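Local coordinates for protein cortical-lytic enzyme (Bacillus cereus, PDB 4S3J) that probably acts as an N-acetylglucosaminidase that degrades partially broken-down cortex peptidoglycan, recognising muramic acid delta-lactam, during spore germination, at residues A[102-107]-A[424-430]; A[129-133]-A[418-422]. All coordinates share one frame; numbering follows the deposited sequence.

Overall arrangement
Contact 1 pairs residues 102-107, on strand 104-111, with the C-terminal tail 424-430 of the chain, and contact 2 sets the end of helix 120-129 and the turn after it against helix 415-424. Residues 129-133 and 418-422 both fall between 102-107 and 424-430, so contact 2 is nested within the chain loop that contact 1 closes; their centres lie about 10 Å apart. The two also touch directly: Ser107 OG probably donates a hydrogen bond to Phe132 O, at 2.7 Å, and Lys429 NZ lies 2.8 Å from Leu133 O. Both belong to the glycosyl hydrolase family 18 TIM barrel and lie away from Glu220, the probable proton donor.

Contact 1: A[102-107]-A[424-430]; sequences KRSVES and NFTITKK
Val105 rests over one face of the Phe425 ring, its CB 4.2 Å from the ring centroid and 26° off the normal, a CH-pi contact. With chi1 at 74°, CG1 of Val105 sits between its own backbone N and carbonyl carbon, a position that brings it to 3.4 Å from Phe425 CB. The Arg103 chain runs alongside the same ring, pointing the same way, with its CG next to CD1 and CE1, while the carbonyl O of Arg103 lies at the ring edge. Further along, Ile427 places CG2 against Ser107 OG, a hydroxyl hydrogen-bonded to Phe132 O.

The two backbones pair in parallel, Ser104 with Thr426 on one face and Val105 with Ile427 on the other. Thr426 N donates to Arg103 O, Val105 N to Thr426 O at 2.9 Å, and Thr428 N to Val105 O at 2.9 Å with a nearly straight N-H...O angle of 174°. The short strand 426-427 thereby pairs along strand 104-111, a strand of the TIM barrel, at residues 104-105.

Lys102 bends at chi3 and carries CE over Phe425 O; its NZ bonds to Val422 O. At the other end Glu106 extends beyond CG and Lys430 crosses it at about a right angle, NZ meeting Glu106 OE2 from the syn side but clearly tilted out of the carboxylate plane, at 3.0 Å, in a salt bridge. The tail's hold on strand 104-111 thus combines apolar packing of Val105 on Phe425 and Ile427, main-chain bonds and, probably, charge attraction.

Contact 2: A[129-133]-A[418-422]; sequences INPFL and WRLLV
Phe132 and Trp418 both carry CG anti to the carbonyl carbon, with chi1 at -58° in each, and these torsions swing the two aromatic side chains into the gap between the turn and the helix. Trp418 CB then comes over the centre of the Phe132 ring, 3.8 Å from its centroid and almost on the normal, so that a CH-pi contact is made by the tryptophan's methylene. The rings themselves meet obliquely: the phenyl ring of Phe132 and the five-membered ring of the indole are inclined at 47°, and Phe132 CB approaches Trp418 CE3 to 3.7 Å. Farther out on the indole, Ile129 takes over. Its CG2 stands above the six-membered ring, 3.8 Å from the centroid, while CG1 and CD1 spread over NE1, CE2 and CZ2 on the same face. Leu133 CD2 lies 4.1 Å from Trp418 CZ3.

Residues 130-132 form a 3-10 turn that leads from helix 120-129 into strand 135-143, and the contact thus joins one of the helix-to-strand connections of the family 18 TIM barrel to helix 415-424 near the C-terminus. Within the turn, Phe132 N donates to Ile129 O, which also lies at the edge of the Phe132 ring.

Val422 closes on that ring at another part of its edge, near the ring plane, its CG1 3.3 Å from CD2 of Phe132. The carbonyl O of Trp418 lies close by, beside CE2. Leu421 brings CD2 to the carbonyl O of Phe132. Beyond the two segments, the Trp418 ring also meets that of Tyr407, on strand 404-408, and Leu421 packs on Phe394 of helix 387-400.

Contact 1: A[102-107]-A[424-430]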
loop_
_atom_site.group_PDB
_atom_site.type_symbol
_atom_site.label_atom_id
_atom_site.label_comp_id
_atom_site.label_asym_id
_atom_site.label_seq_id
_atom_site.Cartn_x
_atom_site.Cartn_y
_atom_site.Cartn_z
ATOM N N LYS A 102 16.593 1.826 12.471
ATOM C CA LYS A 102 15.609 1.346 11.493
ATOM C C LYS A 102 15.491 -0.148 11.507
ATOM O O LYS A 102 16.496 -0.842 11.631
ATOM C CB LYS A 102 16.006 1.777 10.079
ATOM C CG LYS A 102 15.927 3.235 9.816
ATOM C CD LYS A 102 16.693 3.630 8.559
ATOM C CE LYS A 102 16.138 3.112 7.287
ATOM N NZ LYS A 102 16.831 3.780 6.145
ATOM N N ARG A 103 14.253 -0.630 11.535
ATOM C CA ARG A 103 13.982 -2.050 11.290
ATOM C C ARG A 103 13.799 -2.284 9.795
ATOM O O ARG A 103 13.594 -1.336 9.012
ATOM C CB ARG A 103 12.769 -2.537 12.087
ATOM C CG ARG A 103 11.468 -1.801 11.877
ATOM C CD ARG A 103 10.425 -2.323 12.855
ATOM N NE ARG A 103 9.283 -3.142 12.418
ATOM C CZ ARG A 103 9.164 -3.907 11.332
ATOM N NH1 ARG A 103 10.122 -4.040 10.422
ATOM N NH2 ARG A 103 8.025 -4.569 11.171
ATOM N N SER A 104 13.958 -3.549 9.403
ATOM C CA SER A 104 13.797 -3.983 8.023
ATOM C C SER A 104 12.326 -4.115 7.690
ATOM O O SER A 104 11.496 -4.332 8.575
ATOM C CB SER A 104 14.496 -5.326 7.777
ATOM O OG SER A 104 15.901 -5.179 7.835
ATOM N N VAL A 105 12.019 -3.992 6.409
ATOM C CA VAL A 105 10.659 -4.199 5.909
ATOM C C VAL A 105 10.728 -4.891 4.550
ATOM O O VAL A 105 11.695 -4.725 3.803
ATOM C CB VAL A 105 9.888 -2.842 5.804
ATOM C CG1 VAL A 105 10.360 -2.005 4.615
ATOM C CG2 VAL A 105 8.400 -3.066 5.728
ATOM N N GLU A 106 9.706 -5.672 4.222
ATOM C CA GLU A 106 9.528 -6.144 2.857
ATOM C C GLU A 106 8.396 -5.345 2.241
ATOM O O GLU A 106 7.389 -5.091 2.898
ATOM C CB GLU A 106 9.247 -7.651 2.801
ATOM C CG GLU A 106 10.434 -8.462 3.311
ATOM C CD GLU A 106 10.403 -9.942 2.970
ATOM O OE1 GLU A 106 9.480 -10.391 2.281
ATOM O OE2 GLU A 106 11.343 -10.652 3.379
ATOM N N SER A 107 8.595 -4.922 0.997
ATOM C CA SER A 107 7.627 -4.110 0.272
ATOM C C SER A 107 7.238 -4.812 -1.015
ATOM O O SER A 107 8.087 -5.387 -1.679
ATOM C CB SER A 107 8.220 -2.729 -0.028
ATOM O OG SER A 107 9.422 -2.880 -0.760
ATOM N N ASN A 424 11.971 5.507 6.818
ATOM C CA ASN A 424 11.464 4.791 7.990
ATOM C C ASN A 424 12.076 3.438 8.235
ATOM O O ASN A 424 12.159 3.007 9.373
ATOM C CB ASN A 424 9.952 4.594 7.863
ATOM C CG ASN A 424 9.163 5.745 8.439
ATOM O OD1 ASN A 424 8.754 5.713 9.596
ATOM N ND2 ASN A 424 8.913 6.768 7.623
ATOM N N PHE A 425 12.447 2.774 7.144
ATOM C CA PHE A 425 12.822 1.373 7.130
ATOM C C PHE A 425 14.037 1.096 6.274
ATOM O O PHE A 425 14.335 1.822 5.327
ATOM C CB PHE A 425 11.689 0.499 6.560
ATOM C CG PHE A 425 10.374 0.586 7.299
ATOM C CD1 PHE A 425 10.222 0.017 8.550
ATOM C CD2 PHE A 425 9.273 1.200 6.707
ATOM C CE1 PHE A 425 9.013 0.080 9.208
ATOM C CE2 PHE A 425 8.059 1.249 7.359
ATOM C CZ PHE A 425 7.927 0.695 8.603
ATOM N N THR A 426 14.691 -0.027 6.564
ATOM C CA THR A 426 15.621 -0.621 5.627
ATOM C C THR A 426 14.834 -1.555 4.729
ATOM O O THR A 426 14.172 -2.447 5.214
ATOM C CB THR A 426 16.722 -1.393 6.357
ATOM O OG1 THR A 426 17.478 -0.472 7.150
ATOM C CG2 THR A 426 17.633 -2.066 5.387
ATOM N N ILE A 427 14.836 -1.298 3.429
ATOM C CA ILE A 427 14.027 -2.106 2.508
ATOM C C ILE A 427 14.820 -3.346 2.109
ATOM O O ILE A 427 15.897 -3.252 1.528
ATOM C CB ILE A 427 13.618 -1.293 1.265
ATOM C CG1 ILE A 427 12.783 -0.081 1.709
ATOM C CG2 ILE A 427 12.887 -2.157 0.258
ATOM C CD1 ILE A 427 12.529 0.893 0.636
ATOM N N THR A 428 14.262 -4.510 2.413
ATOM C CA THR A 428 14.901 -5.778 2.112
ATOM C C THR A 428 14.974 -6.015 0.612
ATOM O O THR A 428 13.972 -5.883 -0.092
ATOM C CB THR A 428 14.131 -6.915 2.771
ATOM O OG1 THR A 428 14.176 -6.756 4.191
ATOM C CG2 THR A 428 14.708 -8.286 2.393
ATOM N N LYS A 429 16.167 -6.352 0.133
ATOM C CA LYS A 429 16.362 -6.774 -1.248
ATOM C C LYS A 429 16.910 -8.195 -1.229
ATOM O O LYS A 429 17.908 -8.468 -0.564
ATOM C CB LYS A 429 17.314 -5.846 -1.994
ATOM C CG LYS A 429 16.772 -4.444 -2.233
ATOM C CD LYS A 429 15.639 -4.462 -3.248
ATOM C CE LYS A 429 15.768 -3.349 -4.263
ATOM N NZ LYS A 429 14.710 -3.408 -5.292
ATOM N N LYS A 430 16.243 -9.095 -1.940
ATOM C CA LYS A 430 16.619 -10.495 -1.929
ATOM C C LYS A 430 17.246 -10.926 -3.246
ATOM O O LYS A 430 17.780 -12.032 -3.343
ATOM C CB LYS A 430 15.408 -11.373 -1.622
ATOM C CG LYS A 430 14.830 -11.076 -0.265
ATOM C CD LYS A 430 14.014 -12.225 0.262
ATOM C CE LYS A 430 12.565 -11.900 0.422
ATOM N NZ LYS A 430 11.974 -12.815 1.445
HETATM O O HOH W 1 16.846 2.674 3.953
HETATM O O HOH W 2 11.948 1.187 11.326
#

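Contact 2: A[129-133]-A[418-422]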
loop_
_atom_site.group_PDB
_atom_site.type_symbol
_atom_site.label_atom_id
_atom_site.label_comp_id
_atom_site.label_asym_id
_atom_site.label_seq_id
_atom_site.Cartn_x
_atom_site.Cartn_y
_atom_site.Cartn_z
ATOM N N ILE A 129 9.751 3.088 -9.273
ATOM C CA ILE A 129 9.377 2.501 -7.988
ATOM C C ILE A 129 10.210 1.260 -7.655
ATOM O O ILE A 129 10.457 0.977 -6.495
ATOM C CB ILE A 129 7.861 2.183 -7.983
ATOM C CG1 ILE A 129 7.096 3.511 -7.848
ATOM C CG2 ILE A 129 7.485 1.222 -6.855
ATOM C CD1 ILE A 129 5.582 3.402 -7.996
ATOM N N ASN A 130 10.665 0.549 -8.679
ATOM C CA ASN A 130 11.376 -0.724 -8.484
ATOM C C ASN A 130 12.507 -0.722 -7.434
ATOM O O ASN A 130 12.673 -1.705 -6.699
ATOM C CB ASN A 130 11.954 -1.206 -9.821
ATOM C CG ASN A 130 12.376 -2.661 -9.776
ATOM O OD1 ASN A 130 11.629 -3.521 -9.306
ATOM N ND2 ASN A 130 13.597 -2.934 -10.217
ATOM N N PRO A 131 13.313 0.350 -7.368
ATOM C CA PRO A 131 14.384 0.349 -6.362
ATOM C C PRO A 131 13.871 0.235 -4.924
ATOM O O PRO A 131 14.595 -0.253 -4.058
ATOM C CB PRO A 131 15.065 1.702 -6.579
ATOM C CG PRO A 131 14.735 2.096 -7.940
ATOM C CD PRO A 131 13.381 1.535 -8.237
ATOM N N PHE A 132 12.623 0.644 -4.697
ATOM C CA PHE A 132 12.011 0.634 -3.372
ATOM C C PHE A 132 11.307 -0.687 -3.032
ATOM O O PHE A 132 10.671 -0.780 -1.973
ATOM C CB PHE A 132 10.969 1.768 -3.244
ATOM C CG PHE A 132 11.498 3.150 -3.488
ATOM C CD1 PHE A 132 11.496 3.705 -4.759
ATOM C CD2 PHE A 132 11.944 3.914 -2.424
ATOM C CE1 PHE A 132 11.962 4.986 -4.968
ATOM C CE2 PHE A 132 12.413 5.197 -2.630
ATOM C CZ PHE A 132 12.423 5.730 -3.906
ATOM N N LEU A 133 11.423 -1.699 -3.903
ATOM C CA LEU A 133 10.631 -2.926 -3.787
ATOM C C LEU A 133 11.407 -4.191 -3.437
ATOM O O LEU A 133 12.482 -4.462 -3.989
ATOM C CB LEU A 133 9.910 -3.207 -5.097
ATOM C CG LEU A 133 8.951 -2.139 -5.594
ATOM C CD1 LEU A 133 8.296 -2.683 -6.870
ATOM C CD2 LEU A 133 7.917 -1.789 -4.551
ATOM N N TRP A 418 7.163 6.946 -1.211
ATOM C CA TRP A 418 8.356 6.161 -1.474
ATOM C C TRP A 418 9.558 6.709 -0.700
ATOM O O TRP A 418 10.326 5.942 -0.125
ATOM C CB TRP A 418 8.601 6.110 -2.985
ATOM C CG TRP A 418 7.393 5.526 -3.671
ATOM C CD1 TRP A 418 6.473 6.183 -4.425
ATOM C CD2 TRP A 418 6.949 4.164 -3.595
ATOM N NE1 TRP A 418 5.489 5.308 -4.854
ATOM C CE2 TRP A 418 5.755 4.067 -4.344
ATOM C CE3 TRP A 418 7.448 3.020 -2.977
ATOM C CZ2 TRP A 418 5.068 2.862 -4.489
ATOM C CZ3 TRP A 418 6.758 1.835 -3.121
ATOM C CH2 TRP A 418 5.592 1.767 -3.872
ATOM N N ARG A 419 9.667 8.028 -0.610
ATOM C CA ARG A 419 10.730 8.626 0.187
ATOM C C ARG A 419 10.553 8.283 1.667
ATOM O O ARG A 419 11.520 7.967 2.345
ATOM C CB ARG A 419 10.783 10.138 -0.012
ATOM C CG ARG A 419 11.828 10.805 0.884
ATOM C CD ARG A 419 13.243 10.352 0.526
ATOM N NE ARG A 419 14.260 10.966 1.380
ATOM C CZ ARG A 419 14.831 12.146 1.144
ATOM N NH1 ARG A 419 14.463 12.876 0.094
ATOM N NH2 ARG A 419 15.750 12.613 1.982
ATOM N N LEU A 420 9.332 8.356 2.181
ATOM C CA LEU A 420 9.111 8.043 3.585
ATOM C C LEU A 420 9.364 6.565 3.874
ATOM O O LEU A 420 9.798 6.209 4.960
ATOM C CB LEU A 420 7.704 8.449 4.012
ATOM C CG LEU A 420 7.493 9.959 4.155
ATOM C CD1 LEU A 420 6.013 10.228 4.329
ATOM C CD2 LEU A 420 8.306 10.523 5.296
ATOM N N LEU A 421 9.091 5.694 2.900
ATOM C CA LEU A 421 9.345 4.275 3.091
ATOM C C LEU A 421 10.825 4.046 3.414
ATOM O O LEU A 421 11.148 3.309 4.364
ATOM C CB LEU A 421 8.940 3.482 1.839
ATOM C CG LEU A 421 9.055 1.957 1.962
ATOM C CD1 LEU A 421 8.014 1.369 2.936
ATOM C CD2 LEU A 421 8.933 1.330 0.598
ATOM N N VAL A 422 11.712 4.648 2.621
ATOM C CA VAL A 422 13.162 4.476 2.833
ATOM C C VAL A 422 13.688 5.262 4.039
ATOM O O VAL A 422 14.714 4.879 4.627
ATOM C CB VAL A 422 14.000 4.879 1.589
ATOM C CG1 VAL A 422 13.638 4.023 0.415
ATOM C CG2 VAL A 422 13.830 6.317 1.238
#